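Local coordinates for protein hydrolase (Rhizobium meliloti, PDB 5HOE) that probably removes acetyl groups from carbohydrates, as an octameric acetylesterase of the GDSL-like, SGNH hydrolase family, at residues T72-P77 and F114-Y119; N108-Y113 and G166-G171; I102-T107 and L149-P154; L26-I31 and G66-T71. All coordinates share one frame; numbering follows the deposited sequence.

Contact 1 (T72-P77 and F114-Y119); sequences TSLDDP and FHRTPY
Both terminal nitrogens of Arg-116 converge end-on upon a single hydroxyl, joining the loop after strand 60-66 to the run leading into helix 118-133. NH1 donates to Ser-73 OG at 3.0 Å and NH2 to the same OG at 3.2 Å, the oxygen lying in the guanidinium plane. The arginine gets there with CG anti to the backbone N (chi1 -167°) and a bend at chi3 (-107°). Serine suits this spot because its one oxygen can face both nitrogens. NH1 also forms a salt bridge with Asp-109, whose OD2 is hydrogen-bonded to Thr-72 OG1. Water 1 donates to Ser-73 O and accepts a weak bond from NH2. Leu-74 packs against both Arg-116 and Phe-114: its CG lies 3.4 Å from Arg-116 CZ, over the guanidinium face, and its CD1 makes a CH-pi contact 3.8 Å from the Phe-114 ring centroid. Asp-76 sets its carboxylate nearly perpendicular to that ring (86°), OD2 held by Tyr-113 OH. An alanine in place of Arg-116 would remove both bonds to Ser-73 OG and the salt bridge, and would probably loosen the packing on Leu-74. The arginine's charge is probably balanced by Asp-109, while the neutral Ser-73 hydroxyl accepts from both nitrogens.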
loop_
_atom_site.group_PDB
_atom_site.type_symbol
_atom_site.label_atom_id
_atom_site.label_comp_id
_atom_site.label_asym_id
_atom_site.label_seq_id
_atom_site.Cartn_x
_atom_site.Cartn_y
_atom_site.Cartn_z
ATOM N N THR A 72 12.910 16.129 -9.097
ATOM C CA THR A 72 13.385 15.009 -9.919
ATOM C C THR A 72 12.581 13.725 -9.632
ATOM O O THR A 72 12.014 13.096 -10.544
ATOM C CB THR A 72 14.891 14.743 -9.713
ATOM O OG1 THR A 72 15.155 14.305 -8.376
ATOM C CG2 THR A 72 15.752 15.947 -10.063
ATOM N N SER A 73 12.521 13.322 -8.350
ATOM C CA SER A 73 12.028 11.996 -7.994
ATOM C C SER A 73 11.449 11.951 -6.595
ATOM O O SER A 73 11.450 10.882 -5.961
ATOM C CB SER A 73 13.146 10.965 -8.088
ATOM O OG SER A 73 14.253 11.316 -7.269
ATOM N N LEU A 74 10.948 13.076 -6.101
ATOM C CA LEU A 74 10.438 13.171 -4.740
ATOM C C LEU A 74 8.940 13.438 -4.742
ATOM O O LEU A 74 8.451 14.267 -5.513
ATOM C CB LEU A 74 11.113 14.322 -3.996
ATOM C CG LEU A 74 12.587 14.171 -3.661
ATOM C CD1 LEU A 74 13.165 15.545 -3.399
ATOM C CD2 LEU A 74 12.723 13.298 -2.420
ATOM N N ASP A 75 8.223 12.787 -3.829
ATOM C CA ASP A 75 6.822 13.126 -3.588
ATOM C C ASP A 75 6.747 14.340 -2.658
ATOM O O ASP A 75 7.291 14.314 -1.552
ATOM C CB ASP A 75 6.082 11.958 -2.946
ATOM C CG ASP A 75 5.940 10.760 -3.865
ATOM O OD1 ASP A 75 5.936 10.909 -5.103
ATOM O OD2 ASP A 75 5.817 9.640 -3.334
ATOM N N ASP A 76 6.099 15.402 -3.111
ATOM C CA ASP A 76 5.915 16.585 -2.271
ATOM C C ASP A 76 4.755 16.354 -1.297
ATOM O O ASP A 76 3.691 15.857 -1.694
ATOM C CB ASP A 76 5.630 17.807 -3.150
ATOM C CG ASP A 76 5.666 19.131 -2.391
ATOM O OD1 ASP A 76 4.760 19.407 -1.580
ATOM O OD2 ASP A 76 6.583 19.939 -2.656
ATOM N N PRO A 77 4.921 16.728 -0.024
ATOM C CA PRO A 77 3.891 16.392 0.970
ATOM C C PRO A 77 2.563 17.062 0.728
ATOM O O PRO A 77 1.540 16.547 1.176
ATOM C CB PRO A 77 4.509 16.835 2.308
ATOM C CG PRO A 77 5.584 17.764 1.975
ATOM C CD PRO A 77 6.075 17.410 0.584
ATOM N N PHE A 114 12.655 18.587 2.198
ATOM C CA PHE A 114 13.007 17.307 1.578
ATOM C C PHE A 114 14.283 16.678 2.153
ATOM O O PHE A 114 14.471 15.461 2.026
ATOM C CB PHE A 114 13.201 17.459 0.067
ATOM C CG PHE A 114 11.921 17.671 -0.720
ATOM C CD1 PHE A 114 10.845 16.807 -0.593
ATOM C CD2 PHE A 114 11.833 18.717 -1.641
ATOM C CE1 PHE A 114 9.705 17.003 -1.345
ATOM C CE2 PHE A 114 10.694 18.919 -2.397
ATOM C CZ PHE A 114 9.633 18.073 -2.268
ATOM N N HIS A 115 15.176 17.465 2.751
ATOM C CA HIS A 115 16.368 16.921 3.421
ATOM C C HIS A 115 17.170 15.990 2.511
ATOM O O HIS A 115 17.623 14.916 2.918
ATOM C CB HIS A 115 15.983 16.229 4.730
ATOM C CG HIS A 115 15.252 17.128 5.674
ATOM N ND1 HIS A 115 15.898 18.059 6.458
ATOM C CD2 HIS A 115 13.929 17.279 5.915
ATOM C CE1 HIS A 115 15.002 18.729 7.165
ATOM N NE2 HIS A 115 13.803 18.270 6.859
ATOM N N ARG A 116 17.367 16.415 1.266
ATOM C CA ARG A 116 18.101 15.620 0.288
ATOM C C ARG A 116 19.531 16.144 0.186
ATOM O O ARG A 116 19.763 17.352 0.246
ATOM C CB ARG A 116 17.410 15.689 -1.089
ATOM C CG ARG A 116 17.890 14.679 -2.099
ATOM C CD ARG A 116 16.890 14.505 -3.266
ATOM N NE ARG A 116 16.157 13.231 -3.217
ATOM C CZ ARG A 116 15.585 12.664 -4.280
ATOM N NH1 ARG A 116 15.657 13.273 -5.463
ATOM N NH2 ARG A 116 14.937 11.504 -4.173
ATOM N N THR A 117 20.491 15.229 0.028
ATOM C CA THR A 117 21.871 15.619 -0.227
ATOM C C THR A 117 22.038 15.938 -1.710
ATOM O O THR A 117 21.269 15.459 -2.543
ATOM C CB THR A 117 22.821 14.461 0.083
ATOM O OG1 THR A 117 22.566 13.383 -0.832
ATOM C CG2 THR A 117 22.676 13.965 1.524
ATOM N N PRO A 118 23.058 16.717 -2.070
ATOM C CA PRO A 118 23.323 16.956 -3.505
ATOM C C PRO A 118 23.460 15.682 -4.330
ATOM O O PRO A 118 22.916 15.611 -5.443
ATOM C CB PRO A 118 24.605 17.802 -3.486
ATOM C CG PRO A 118 24.513 18.526 -2.181
ATOM C CD PRO A 118 23.918 17.553 -1.214
ATOM N N TYR A 119 24.148 14.661 -3.811
ATOM C CA TYR A 119 24.280 13.424 -4.571
ATOM C C TYR A 119 22.926 12.778 -4.820
ATOM O O TYR A 119 22.660 12.301 -5.928
ATOM C CB TYR A 119 25.238 12.434 -3.901
ATOM C CG TYR A 119 25.533 11.301 -4.834
ATOM C CD1 TYR A 119 26.478 11.438 -5.836
ATOM C CD2 TYR A 119 24.808 10.113 -4.772
ATOM C CE1 TYR A 119 26.728 10.415 -6.728
ATOM C CE2 TYR A 119 25.045 9.086 -5.676
ATOM C CZ TYR A 119 26.006 9.245 -6.641
ATOM O OH TYR A 119 26.232 8.216 -7.526
HETATM O O HOH W 1 13.774 8.716 -5.577
#

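Contact 2 (N108-Y113 and G166-G171); sequences NDTKSY and GMFGGG. With PO4 (phosphate ion), chain E.
Ser-112 grips the end of helix 162-167 twice. Its backbone N donates to Met-167 O at 2.8 Å, a nearly straight bond (164°) that approaches from above the carbonyl plane. Its OG, placed between the backbone N and the carbonyl carbon (chi1 60°), donates to Gly-166 O at 2.9 Å, this time in the carbonyl plane; that oxygen also accepts from Gly-169 N. Alongside, the extended Lys-111 lays CG over one face of the Phe-168 ring, 3.6 Å from CE1, and runs beside Met-167 so that CE comes 3.7 Å from SD. Thr-110 OG1 meets the ring's edge, 3.5 Å from CD1, and is itself fixed by Thr-107 O. Gly-171 suits its place because a beta carbon would collide with that hydroxyl. The 3-10 turn 108-110 begins with the asparagine of the Gly-Thr-Asn-Asp motif, the third conserved block of SGNH hydrolases. Asn-108 ND2 donates to phosphate O1 at 2.9 Å, as an oxyanion-hole asparagine would, and Arg-70 O steadies the amide. The phosphate is also bound by Ser-25 N, Ala-69 N and His-209 NE2. Farther out, water 2 donates to both Thr-110 O and Gly-169 O, and Tyr-119 of a neighbouring subunit packs on Ser-112 and Met-167.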
loop_
_atom_site.group_PDB
_atom_site.type_symbol
_atom_site.label_atom_id
_atom_site.label_comp_id
_atom_site.label_asym_id
_atom_site.label_seq_id
_atom_site.Cartn_x
_atom_site.Cartn_y
_atom_site.Cartn_z
ATOM N N ASN A 108 14.075 22.236 -6.990
ATOM C CA ASN A 108 13.063 22.022 -5.958
ATOM C C ASN A 108 13.450 20.919 -4.993
ATOM O O ASN A 108 13.004 20.939 -3.840
ATOM C CB ASN A 108 11.693 21.813 -6.587
ATOM C CG ASN A 108 11.208 23.061 -7.242
ATOM O OD1 ASN A 108 11.289 24.146 -6.639
ATOM N ND2 ASN A 108 10.732 22.955 -8.472
ATOM N N ASP A 109 14.314 19.998 -5.411
ATOM C CA ASP A 109 14.806 18.997 -4.482
ATOM C C ASP A 109 15.630 19.603 -3.340
ATOM O O ASP A 109 15.853 18.919 -2.324
ATOM C CB ASP A 109 15.727 18.025 -5.208
ATOM C CG ASP A 109 15.057 17.235 -6.333
ATOM O OD1 ASP A 109 14.328 17.803 -7.192
ATOM O OD2 ASP A 109 15.364 16.027 -6.400
ATOM N N THR A 110 16.121 20.840 -3.493
ATOM C CA THR A 110 16.910 21.503 -2.458
ATOM C C THR A 110 16.059 22.146 -1.369
ATOM O O THR A 110 16.630 22.710 -0.427
ATOM C CB THR A 110 17.842 22.578 -3.047
ATOM O OG1 THR A 110 17.105 23.770 -3.390
ATOM C CG2 THR A 110 18.643 22.050 -4.267
ATOM N N LYS A 111 14.731 22.078 -1.456
ATOM C CA LYS A 111 13.888 22.678 -0.431
ATOM C C LYS A 111 14.141 22.045 0.934
ATOM O O LYS A 111 14.496 20.865 1.053
ATOM C CB LYS A 111 12.417 22.542 -0.818
ATOM C CG LYS A 111 11.986 23.442 -1.998
ATOM C CD LYS A 111 10.520 23.234 -2.334
ATOM C CE LYS A 111 10.052 24.120 -3.481
ATOM N NZ LYS A 111 8.622 23.887 -3.788
ATOM N N SER A 112 13.957 22.873 1.969
ATOM C CA SER A 112 14.308 22.500 3.335
ATOM C C SER A 112 13.631 21.194 3.763
ATOM O O SER A 112 14.274 20.305 4.332
ATOM C CB SER A 112 13.917 23.640 4.267
ATOM O OG SER A 112 12.511 23.883 4.193
ATOM N N TYR A 113 12.337 21.053 3.494
ATOM C CA TYR A 113 11.575 19.914 4.005
ATOM C C TYR A 113 11.845 18.602 3.263
ATOM O O TYR A 113 11.331 17.567 3.695
ATOM C CB TYR A 113 10.087 20.246 3.993
ATOM C CG TYR A 113 9.505 20.682 2.663
ATOM C CD1 TYR A 113 9.163 19.746 1.700
ATOM C CD2 TYR A 113 9.252 22.016 2.386
ATOM C CE1 TYR A 113 8.604 20.129 0.479
ATOM C CE2 TYR A 113 8.687 22.405 1.184
ATOM C CZ TYR A 113 8.362 21.460 0.234
ATOM O OH TYR A 113 7.801 21.856 -0.963
ATOM N N GLY A 166 12.471 30.321 4.075
ATOM C CA GLY A 166 12.268 29.079 4.809
ATOM C C GLY A 166 12.133 27.881 3.888
ATOM O O GLY A 166 12.664 26.804 4.164
ATOM N N MET A 167 11.428 28.063 2.779
ATOM C CA MET A 167 11.203 26.976 1.832
ATOM C C MET A 167 12.516 26.411 1.313
ATOM O O MET A 167 12.635 25.201 1.111
ATOM C CB MET A 167 10.371 27.497 0.658
ATOM C CG MET A 167 9.821 26.430 -0.226
ATOM S SD MET A 167 8.901 27.104 -1.637
ATOM C CE MET A 167 7.542 27.942 -0.796
ATOM N N PHE A 168 13.513 27.279 1.097
ATOM C CA PHE A 168 14.801 26.884 0.533
ATOM C C PHE A 168 15.947 26.893 1.548
ATOM O O PHE A 168 17.123 26.874 1.155
ATOM C CB PHE A 168 15.127 27.728 -0.703
ATOM C CG PHE A 168 14.308 27.339 -1.903
ATOM C CD1 PHE A 168 14.694 26.272 -2.699
ATOM C CD2 PHE A 168 13.157 28.030 -2.242
ATOM C CE1 PHE A 168 13.937 25.895 -3.773
ATOM C CE2 PHE A 168 12.404 27.647 -3.338
ATOM C CZ PHE A 168 12.806 26.598 -4.112
ATOM N N GLY A 169 15.632 26.852 2.836
ATOM C CA GLY A 169 16.663 26.745 3.861
ATOM C C GLY A 169 17.637 25.613 3.613
ATOM O O GLY A 169 17.225 24.472 3.411
ATOM N N GLY A 170 18.930 25.915 3.607
ATOM C CA GLY A 170 19.936 24.928 3.278
ATOM C C GLY A 170 20.122 24.674 1.797
ATOM O O GLY A 170 21.055 23.945 1.426
ATOM N N GLY A 171 19.262 25.238 0.939
ATOM C CA GLY A 171 19.273 24.866 -0.462
ATOM C C GLY A 171 20.335 25.520 -1.300
ATOM O O GLY A 171 20.759 24.935 -2.297
HETATM P P PO4 E . 9.661 26.494 -8.555
HETATM O O1 PO4 E . 9.629 25.364 -9.545
HETATM O O2 PO4 E . 11.089 26.912 -8.324
HETATM O O3 PO4 E . 8.784 27.686 -8.845
HETATM O O4 PO4 E . 9.026 26.084 -7.266
HETATM O O HOH W 2 17.769 22.241 2.028
#

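Contact 3 (I102-T107 and L149-P154)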
loop_
_atom_site.group_PDB
_atom_site.type_symbol
_atom_site.label_atom_id
_atom_site.label_comp_id
_atom_site.label_asym_id
_atom_site.label_seq_id
_atom_site.Cartn_x
_atom_site.Cartn_y
_atom_site.Cartn_z
ATOM N N ILE A 102 15.436 17.290 -23.139
ATOM C CA ILE A 102 16.195 18.229 -22.317
ATOM C C ILE A 102 15.558 18.239 -20.935
ATOM O O ILE A 102 14.348 18.464 -20.812
ATOM C CB ILE A 102 16.179 19.647 -22.923
ATOM C CG1 ILE A 102 16.670 19.607 -24.374
ATOM C CG2 ILE A 102 17.052 20.592 -22.088
ATOM C CD1 ILE A 102 16.571 20.919 -25.116
ATOM N N ILE A 103 16.360 17.991 -19.897
ATOM C CA ILE A 103 15.874 17.896 -18.525
ATOM C C ILE A 103 16.572 18.957 -17.696
ATOM O O ILE A 103 17.791 18.885 -17.498
ATOM C CB ILE A 103 16.141 16.516 -17.907
ATOM C CG1 ILE A 103 15.679 15.393 -18.845
ATOM C CG2 ILE A 103 15.419 16.429 -16.576
ATOM C CD1 ILE A 103 15.973 13.986 -18.328
ATOM N N MET A 104 15.807 19.926 -17.185
ATOM C CA MET A 104 16.344 20.930 -16.269
ATOM C C MET A 104 15.516 20.853 -14.983
ATOM O O MET A 104 14.427 21.429 -14.900
ATOM C CB MET A 104 16.351 22.345 -16.858
ATOM C CG MET A 104 17.090 23.330 -15.920
ATOM S SD MET A 104 17.503 24.974 -16.575
ATOM C CE MET A 104 15.860 25.411 -17.046
ATOM N N LEU A 105 16.027 20.121 -13.994
ATOM C CA LEU A 105 15.349 19.930 -12.714
ATOM C C LEU A 105 16.411 19.825 -11.635
ATOM O O LEU A 105 17.585 19.565 -11.919
ATOM C CB LEU A 105 14.533 18.629 -12.726
ATOM C CG LEU A 105 13.247 18.622 -13.529
ATOM C CD1 LEU A 105 12.634 17.218 -13.670
ATOM C CD2 LEU A 105 12.273 19.603 -12.920
ATOM N N GLY A 106 15.968 19.950 -10.382
ATOM C CA GLY A 106 16.818 19.756 -9.230
ATOM C C GLY A 106 16.691 20.869 -8.208
ATOM O O GLY A 106 16.902 20.658 -7.002
ATOM N N THR A 107 16.340 22.065 -8.677
ATOM C CA THR A 107 16.201 23.186 -7.756
ATOM C C THR A 107 15.201 22.871 -6.647
ATOM O O THR A 107 15.451 23.161 -5.470
ATOM C CB THR A 107 15.777 24.441 -8.505
ATOM O OG1 THR A 107 16.740 24.746 -9.518
ATOM C CG2 THR A 107 15.643 25.620 -7.536
ATOM N N LEU A 149 19.856 15.599 -22.945
ATOM C CA LEU A 149 20.674 16.727 -22.514
ATOM C C LEU A 149 20.293 17.046 -21.073
ATOM O O LEU A 149 19.179 17.508 -20.812
ATOM C CB LEU A 149 20.478 17.930 -23.424
ATOM C CG LEU A 149 21.191 19.214 -22.994
ATOM C CD1 LEU A 149 22.718 19.047 -22.924
ATOM C CD2 LEU A 149 20.806 20.356 -23.924
ATOM N N VAL A 150 21.217 16.782 -20.145
ATOM C CA VAL A 150 21.052 17.141 -18.739
ATOM C C VAL A 150 21.463 18.600 -18.577
ATOM O O VAL A 150 22.563 18.989 -18.983
ATOM C CB VAL A 150 21.922 16.234 -17.850
ATOM C CG1 VAL A 150 21.893 16.695 -16.396
ATOM C CG2 VAL A 150 21.464 14.775 -17.964
ATOM N N VAL A 151 20.605 19.411 -17.969
ATOM C CA VAL A 151 20.898 20.823 -17.725
ATOM C C VAL A 151 20.923 21.053 -16.231
ATOM O O VAL A 151 19.903 20.873 -15.549
ATOM C CB VAL A 151 19.867 21.748 -18.394
ATOM C CG1 VAL A 151 20.189 23.228 -18.153
ATOM C CG2 VAL A 151 19.816 21.455 -19.888
ATOM N N ALA A 152 22.071 21.475 -15.720
ATOM C CA ALA A 152 22.114 21.893 -14.333
ATOM C C ALA A 152 21.517 23.292 -14.232
ATOM O O ALA A 152 21.917 24.191 -14.991
ATOM C CB ALA A 152 23.548 21.903 -13.794
ATOM N N PRO A 153 20.545 23.513 -13.351
ATOM C CA PRO A 153 19.959 24.846 -13.214
ATOM C C PRO A 153 20.959 25.811 -12.601
ATOM O O PRO A 153 21.936 25.388 -11.962
ATOM C CB PRO A 153 18.768 24.601 -12.272
ATOM C CG PRO A 153 19.222 23.431 -11.438
ATOM C CD PRO A 153 19.996 22.554 -12.377
ATOM N N PRO A 154 20.765 27.119 -12.778
ATOM C CA PRO A 154 21.666 28.074 -12.131
ATOM C C PRO A 154 21.474 28.037 -10.633
ATOM O O PRO A 154 20.374 27.723 -10.136
ATOM C CB PRO A 154 21.229 29.428 -12.724
ATOM C CG PRO A 154 19.797 29.255 -13.047
ATOM C CD PRO A 154 19.630 27.783 -13.447
HETATM O O HOH W 3 19.193 25.497 -8.512
#
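Val-151 is wedged between two side chains of the adjacent parallel strand and offers one methyl to each. Its CG2 meets Ile-102 CG2 at 3.6 Å, the two chains crossing obliquely. Its CG1, anti to the backbone N (chi1 -179°), turns instead to Met-104 and lies 3.6 Å from SD. Branched residues fit here because each gamma carbon can serve a different neighbour. Met-104 also leaves the backbone with CG anti to N; the extended chi1 and chi2 carry SD to Val-151 CG1, and the bend at chi3 (55°) turns the terminal methyl, CE. The flexible chain also reaches Pro-153, whose CB is 4.2 Å from Met-104 CG. Ile-102, Met-104, Leu-149 and Val-151 share one face of the sheet, whereas Ile-103 and Val-150 point to the other.

The backbone fixes this register. Ile-103 N donates to Leu-149 O at 3.0 Å, nearly along the C=O axis, and Val-151 N donates to Ile-103 O at 2.9 Å. Past the strands, Thr-107 slides by Pro-153 in the opposite direction, OG1 resting 3.4 Å from CG. Water 3, 2.8 Å from that OG1, donates to Pro-154 O and bridges the two chains where they diverge.

Strand 100-104 is central in the parallel sheet, bonded on its other side to strand 17-23, while Leu-149 and Val-151 pack on Phe-194 of strand 192-195. The two strands of the contact are joined through helix 118-133 in a beta-alpha-beta crossover, and that helix covers Ile-103 and Val-150; Tyr-182 of helix 171-189 packs on Val-150 and Pro-153.

Contact 4 (L26-I31 and G66-T71). With PO4 (phosphate ion), chain E.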
loop_
_atom_site.group_PDB
_atom_site.type_symbol
_atom_site.label_atom_id
_atom_site.label_comp_id
_atom_site.label_asym_id
_atom_site.label_seq_id
_atom_site.Cartn_x
_atom_site.Cartn_y
_atom_site.Cartn_z
ATOM N N LEU A 26 11.140 27.106 -13.938
ATOM C CA LEU A 26 12.058 27.783 -14.852
ATOM C C LEU A 26 11.713 27.473 -16.300
ATOM O O LEU A 26 11.995 28.286 -17.192
ATOM C CB LEU A 26 13.504 27.368 -14.595
ATOM C CG LEU A 26 14.033 27.503 -13.177
ATOM C CD1 LEU A 26 15.452 26.934 -13.079
ATOM C CD2 LEU A 26 13.953 28.950 -12.727
ATOM N N THR A 27 11.098 26.311 -16.546
ATOM C CA THR A 27 10.677 25.895 -17.879
ATOM C C THR A 27 9.234 26.306 -18.163
ATOM O O THR A 27 8.934 26.797 -19.259
ATOM C CB THR A 27 10.889 24.385 -18.020
ATOM O OG1 THR A 27 12.299 24.099 -17.898
ATOM C CG2 THR A 27 10.420 23.890 -19.364
ATOM N N TRP A 28 8.338 26.130 -17.194
ATOM C CA TRP A 28 6.974 26.653 -17.323
ATOM C C TRP A 28 6.980 28.156 -17.609
ATOM O O TRP A 28 6.215 28.647 -18.448
ATOM C CB TRP A 28 6.174 26.364 -16.044
ATOM C CG TRP A 28 4.728 26.816 -16.123
ATOM C CD1 TRP A 28 3.721 26.205 -16.815
ATOM C CD2 TRP A 28 4.140 27.970 -15.495
ATOM N NE1 TRP A 28 2.548 26.899 -16.659
ATOM C CE2 TRP A 28 2.777 27.996 -15.871
ATOM C CE3 TRP A 28 4.637 28.998 -14.671
ATOM C CZ2 TRP A 28 1.900 28.987 -15.440
ATOM C CZ3 TRP A 28 3.757 29.990 -14.254
ATOM C CH2 TRP A 28 2.403 29.978 -14.645
ATOM N N GLY A 29 7.847 28.902 -16.919
ATOM C CA GLY A 29 7.987 30.328 -17.173
ATOM C C GLY A 29 7.347 31.192 -16.109
ATOM O O GLY A 29 6.574 32.108 -16.417
ATOM N N TRP A 30 7.694 30.926 -14.853
ATOM C CA TRP A 30 7.205 31.697 -13.713
ATOM C C TRP A 30 7.810 33.102 -13.725
ATOM O O TRP A 30 9.030 33.264 -13.620
ATOM C CB TRP A 30 7.609 30.968 -12.434
ATOM C CG TRP A 30 7.204 31.610 -11.134
ATOM C CD1 TRP A 30 7.697 32.748 -10.597
ATOM C CD2 TRP A 30 6.256 31.100 -10.194
ATOM N NE1 TRP A 30 7.097 33.003 -9.386
ATOM C CE2 TRP A 30 6.200 32.005 -9.119
ATOM C CE3 TRP A 30 5.424 29.973 -10.174
ATOM C CZ2 TRP A 30 5.352 31.819 -8.026
ATOM C CZ3 TRP A 30 4.574 29.795 -9.104
ATOM C CH2 TRP A 30 4.547 30.712 -8.040
ATOM N N ILE A 31 6.962 34.115 -13.742
ATOM C CA ILE A 31 7.448 35.496 -13.718
ATOM C C ILE A 31 7.731 35.894 -12.277
ATOM O O ILE A 31 6.812 35.898 -11.454
ATOM C CB ILE A 31 6.418 36.468 -14.321
ATOM C CG1 ILE A 31 6.097 36.094 -15.766
ATOM C CG2 ILE A 31 6.968 37.911 -14.258
ATOM C CD1 ILE A 31 4.940 36.915 -16.363
ATOM N N GLY A 66 6.785 21.737 -18.619
ATOM C CA GLY A 66 7.267 22.417 -17.432
ATOM C C GLY A 66 6.159 22.495 -16.391
ATOM O O GLY A 66 5.031 22.872 -16.697
ATOM N N LEU A 67 6.509 22.173 -15.158
ATOM C CA LEU A 67 5.551 22.175 -14.061
ATOM C C LEU A 67 6.171 22.846 -12.848
ATOM O O LEU A 67 7.185 22.378 -12.319
ATOM C CB LEU A 67 5.107 20.749 -13.729
ATOM C CG LEU A 67 4.189 20.599 -12.522
ATOM C CD1 LEU A 67 2.858 21.309 -12.767
ATOM C CD2 LEU A 67 3.966 19.111 -12.231
ATOM N N SER A 68 5.576 23.955 -12.413
ATOM C CA SER A 68 6.073 24.633 -11.223
ATOM C C SER A 68 6.138 23.674 -10.042
ATOM O O SER A 68 5.254 22.834 -9.855
ATOM C CB SER A 68 5.152 25.804 -10.892
ATOM O OG SER A 68 5.214 26.768 -11.933
ATOM N N ALA A 69 7.203 23.804 -9.249
ATOM C CA ALA A 69 7.458 23.029 -8.027
ATOM C C ALA A 69 7.856 21.572 -8.275
ATOM O O ALA A 69 8.058 20.807 -7.300
ATOM C CB ALA A 69 6.316 23.122 -7.008
ATOM N N ARG A 70 8.044 21.171 -9.528
ATOM C CA ARG A 70 8.414 19.789 -9.840
ATOM C C ARG A 70 9.808 19.439 -9.340
ATOM O O ARG A 70 10.761 20.224 -9.476
ATOM C CB ARG A 70 8.351 19.550 -11.357
ATOM C CG ARG A 70 8.795 18.151 -11.795
ATOM C CD ARG A 70 8.658 17.990 -13.278
ATOM N NE ARG A 70 7.344 17.523 -13.663
ATOM C CZ ARG A 70 6.750 17.784 -14.826
ATOM N NH1 ARG A 70 7.281 18.598 -15.736
ATOM N NH2 ARG A 70 5.592 17.223 -15.080
ATOM N N THR A 71 9.917 18.240 -8.763
ATOM C CA THR A 71 11.174 17.653 -8.297
ATOM C C THR A 71 11.669 16.585 -9.286
ATOM O O THR A 71 10.928 16.102 -10.146
ATOM C CB THR A 71 10.965 16.969 -6.951
ATOM O OG1 THR A 71 10.153 15.788 -7.125
ATOM C CG2 THR A 71 10.338 17.911 -5.932
HETATM P P PO4 E . 9.661 26.494 -8.555
HETATM O O1 PO4 E . 9.629 25.364 -9.545
HETATM O O2 PO4 E . 11.089 26.912 -8.324
HETATM O O3 PO4 E . 8.784 27.686 -8.845
HETATM O O4 PO4 E . 9.026 26.084 -7.266
#
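One wall of the phosphate-binding pocket forms where the short helix 25-28, which starts at the presumed nucleophile Ser-25, meets the turn following strand 60-66. The packing is close at Gly-66, where a beta carbon would run into the backbone of Thr-27 and Trp-28. Instead, Thr-27 CG2 rests 4.0 Å from Gly-66 CA, and Trp-28 CD1 comes 3.6 Å from Gly-66 O. Both tryptophans carry CG anti to the backbone N, but their indoles twist in opposite senses (chi2 75° in Trp-28, -70° in Trp-30). Ser-68, whose CB is directed at the helix segment, sets its small OG against both rings. That oxygen lies 3.6 Å from Trp-28 CE3 and, at the edge of the second indole, 3.7 Å from Trp-30 CE3. Gly-29, with its positive phi, ends the helix and lets the chain turn from one indole to the next. Trp-30 stacks on His-209, while Trp-28 packs on Ser-94 of a neighbouring subunit. An alanine at Trp-28 would remove the indole from Ser-68 and Gly-66 O, and would probably loosen both this wall and the subunit interface. The type II turn from Leu-67 to Arg-70 presents Ala-69 N, which donates to phosphate O1 at 2.9 Å. Together with the backbone N-H of Ser-25 and the side-chain amide of Asn-108, this is consistent with the oxyanion hole of SGNH hydrolases.

How the contacts relate
From the N terminus, contact 4 comes first: it closes the loop from helix 25-28 through strand 60-66 to the turn beyond, and is complete before the others open. The remaining three all cross one another. Contact 1 runs from 72-77 to the start of helix 118-133; inside that span contact 3 opens on strand 100-104 and contact 2 at 108-113, to close at strand 147-152 and at the end of helix 162-167. Asp-109 joins contact 2 to contact 1, and Asn-108 joins it to contact 4 through Arg-70 and the shared phosphate. The sheet core of contact 3 thus carries loops that meet at the pocket, while contacts 1 and 2 reach one neighbouring subunit and contact 4 another.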